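Local coordinates for gastrodianin-4 (Gastrodia elata, PDB 1XD6), which probably binds mannose as a monomeric monocot lectin and acts as an antifungal protein, at residues Leu4-Leu10 / Ile53-Arg58. Numbering follows the deposited sequence.
Sequences LNAGKSL and ILKMQR. With SO4 (sulfate ion), chain B.
Leu4 and Met56 run antiparallel, flank against flank, Leu4 CD2 lying 4.0 Å from Met56 CB. With CG anti to the backbone N (chi1 179°), Met56 brings CG against Leu4 O and Ala6 CA; bends at chi2 and chi3 then carry the thioether away from 4-10, the side chain also touching Leu85. Leu10 and Leu54 project together from one face of their sheet, Leu10 CD1 4.2 Å from Leu54 CD2, and Leu4 CD2 comes more loosely up to Leu54 CD2. In this bulb-type lectin fold, a β-prism II of three four-stranded antiparallel sheets, segment 4-10 passes between sheets: strand 3-5 pairs with 84-87, a type II turn from Asn5 to Lys8 redirects the chain, and strand 9-10 becomes the edge partner of 52-56. Leu10 and Leu54 form a hydrogen-bonded pair, Leu10 N to Leu54 O at 2.8 Å and Leu54 N to Leu10 O at 2.9 Å; the adjoining non-hydrogen-bonded pair, Ser9 and Lys55, faces the other side. Further along, Met56 N donates to Lys8 O, while Met56 O takes two partners from the turn: Gly7 N at 2.8 Å (160°) and a CA-H...O contact from Ala6 CA. Lys55 bends once, at chi2 (110°), and NZ donates to Gly7 O from above the carbonyl plane, at 3.1 Å. The Arg58 guanidinium lays one face over Gly7 CA, 3.5 Å from Arg58 CZ, and Arg58 N donates to O4 of a sulfate, probably picked up from the crystallisation solution, at 2.8 Å.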
loop_
_atom_site.group_PDB
_atom_site.type_symbol
_atom_site.label_atom_id
_atom_site.label_comp_id
_atom_site.label_asym_id
_atom_site.label_seq_id
_atom_site.Cartn_x
_atom_site.Cartn_y
_atom_site.Cartn_z
ATOM N N LEU A 4 -7.938 -1.733 1.166
ATOM C CA LEU A 4 -7.486 -3.083 0.873
ATOM C C LEU A 4 -7.429 -3.857 2.178
ATOM O O LEU A 4 -6.668 -3.506 3.073
ATOM C CB LEU A 4 -6.098 -3.039 0.225
ATOM C CG LEU A 4 -5.439 -4.334 -0.273
ATOM C CD1 LEU A 4 -6.296 -5.065 -1.319
ATOM C CD2 LEU A 4 -4.069 -4.041 -0.847
ATOM N N ASN A 5 -8.243 -4.897 2.272
ATOM C CA ASN A 5 -8.282 -5.754 3.447
ATOM C C ASN A 5 -7.141 -6.766 3.511
ATOM O O ASN A 5 -6.621 -7.211 2.476
ATOM C CB ASN A 5 -9.631 -6.492 3.539
ATOM C CG ASN A 5 -10.820 -5.540 3.619
ATOM O OD1 ASN A 5 -10.797 -4.544 4.348
ATOM N ND2 ASN A 5 -11.869 -5.845 2.857
ATOM N N ALA A 6 -6.758 -7.117 4.738
ATOM C CA ALA A 6 -5.754 -8.160 4.984
ATOM C C ALA A 6 -6.138 -9.424 4.236
ATOM O O ALA A 6 -7.308 -9.811 4.231
ATOM C CB ALA A 6 -5.631 -8.454 6.469
ATOM N N GLY A 7 -5.150 -10.040 3.594
ATOM C CA GLY A 7 -5.342 -11.265 2.836
ATOM C C GLY A 7 -5.532 -11.024 1.358
ATOM O O GLY A 7 -5.574 -11.978 0.580
ATOM N N LYS A 8 -5.653 -9.752 0.974
ATOM C CA LYS A 8 -5.888 -9.358 -0.413
ATOM C C LYS A 8 -4.639 -8.694 -0.986
ATOM O O LYS A 8 -3.743 -8.290 -0.258
ATOM C CB LYS A 8 -7.077 -8.387 -0.528
ATOM C CG LYS A 8 -8.451 -8.978 -0.192
ATOM C CD LYS A 8 -8.983 -9.879 -1.315
ATOM C CE LYS A 8 -10.508 -9.944 -1.313
ATOM N NZ LYS A 8 -11.078 -10.099 0.070
ATOM N N SER A 9 -4.596 -8.577 -2.302
ATOM C CA SER A 9 -3.455 -7.989 -2.960
ATOM C C SER A 9 -3.906 -7.121 -4.123
ATOM O O SER A 9 -5.033 -7.250 -4.601
ATOM C CB SER A 9 -2.473 -9.095 -3.402
ATOM O OG SER A 9 -3.126 -10.054 -4.205
ATOM N N LEU A 10 -3.042 -6.197 -4.524
ATOM C CA LEU A 10 -3.213 -5.463 -5.765
ATOM C C LEU A 10 -2.192 -5.986 -6.769
ATOM O O LEU A 10 -1.005 -6.020 -6.470
ATOM C CB LEU A 10 -2.978 -3.959 -5.543
ATOM C CG LEU A 10 -4.001 -3.211 -4.683
ATOM C CD1 LEU A 10 -3.628 -1.734 -4.604
ATOM C CD2 LEU A 10 -5.411 -3.380 -5.236
ATOM N N ILE A 53 3.460 -7.422 -7.132
ATOM C CA ILE A 53 2.125 -7.319 -6.569
ATOM C C ILE A 53 2.260 -6.758 -5.150
ATOM O O ILE A 53 3.278 -6.981 -4.483
ATOM C CB ILE A 53 1.392 -8.707 -6.549
ATOM C CG1 ILE A 53 2.142 -9.721 -5.697
ATOM C CG2 ILE A 53 1.206 -9.253 -7.948
ATOM C CD1 ILE A 53 1.538 -9.908 -4.299
ATOM N N LEU A 54 1.232 -6.052 -4.704
ATOM C CA LEU A 54 1.188 -5.520 -3.358
ATOM C C LEU A 54 0.331 -6.422 -2.500
ATOM O O LEU A 54 -0.791 -6.723 -2.872
ATOM C CB LEU A 54 0.608 -4.093 -3.361
ATOM C CG LEU A 54 0.479 -3.450 -1.973
ATOM C CD1 LEU A 54 1.854 -3.152 -1.417
ATOM C CD2 LEU A 54 -0.337 -2.163 -2.065
ATOM N N LYS A 55 0.850 -6.855 -1.355
ATOM C CA LYS A 55 0.081 -7.716 -0.480
ATOM C C LYS A 55 -0.117 -7.089 0.890
ATOM O O LYS A 55 0.856 -6.764 1.583
ATOM C CB LYS A 55 0.719 -9.114 -0.388
ATOM C CG LYS A 55 -0.019 -10.074 0.536
ATOM C CD LYS A 55 -0.708 -11.191 -0.257
ATOM C CE LYS A 55 -1.833 -11.816 0.576
ATOM N NZ LYS A 55 -2.723 -12.693 -0.254
ATOM N N MET A 56 -1.383 -6.911 1.274
ATOM C CA MET A 56 -1.716 -6.471 2.627
ATOM C C MET A 56 -1.828 -7.762 3.423
ATOM O O MET A 56 -2.822 -8.496 3.304
ATOM C CB MET A 56 -3.030 -5.680 2.643
ATOM C CG MET A 56 -3.500 -5.192 4.041
ATOM S SD MET A 56 -2.421 -3.957 4.834
ATOM C CE MET A 56 -1.688 -4.940 6.144
ATOM N N GLN A 57 -0.795 -8.063 4.201
ATOM C CA GLN A 57 -0.686 -9.391 4.821
ATOM C C GLN A 57 -1.536 -9.465 6.070
ATOM O O GLN A 57 -1.796 -8.447 6.719
ATOM C CB GLN A 57 0.772 -9.744 5.149
ATOM C CG GLN A 57 1.638 -9.970 3.922
ATOM C CD GLN A 57 3.049 -10.466 4.236
ATOM O OE1 GLN A 57 3.752 -10.915 3.338
ATOM N NE2 GLN A 57 3.459 -10.387 5.501
ATOM N N ARG A 58 -1.929 -10.686 6.427
ATOM C CA ARG A 58 -2.761 -10.896 7.602
ATOM C C ARG A 58 -2.051 -10.578 8.919
ATOM O O ARG A 58 -2.697 -10.530 9.969
ATOM C CB ARG A 58 -3.378 -12.302 7.599
ATOM C CG ARG A 58 -4.400 -12.492 6.496
ATOM C CD ARG A 58 -5.063 -13.844 6.474
ATOM N NE ARG A 58 -5.426 -14.241 5.111
ATOM C CZ ARG A 58 -6.630 -14.066 4.570
ATOM N NH1 ARG A 58 -7.604 -13.502 5.275
ATOM N NH2 ARG A 58 -6.866 -14.461 3.321
HETATM S S SO4 B . -1.219 -13.556 3.960
HETATM O O1 SO4 B . -0.115 -13.223 3.069
HETATM O O2 SO4 B . -1.405 -15.002 3.944
HETATM O O3 SO4 B . -2.391 -12.870 3.457
HETATM O O4 SO4 B . -0.963 -13.124 5.319
#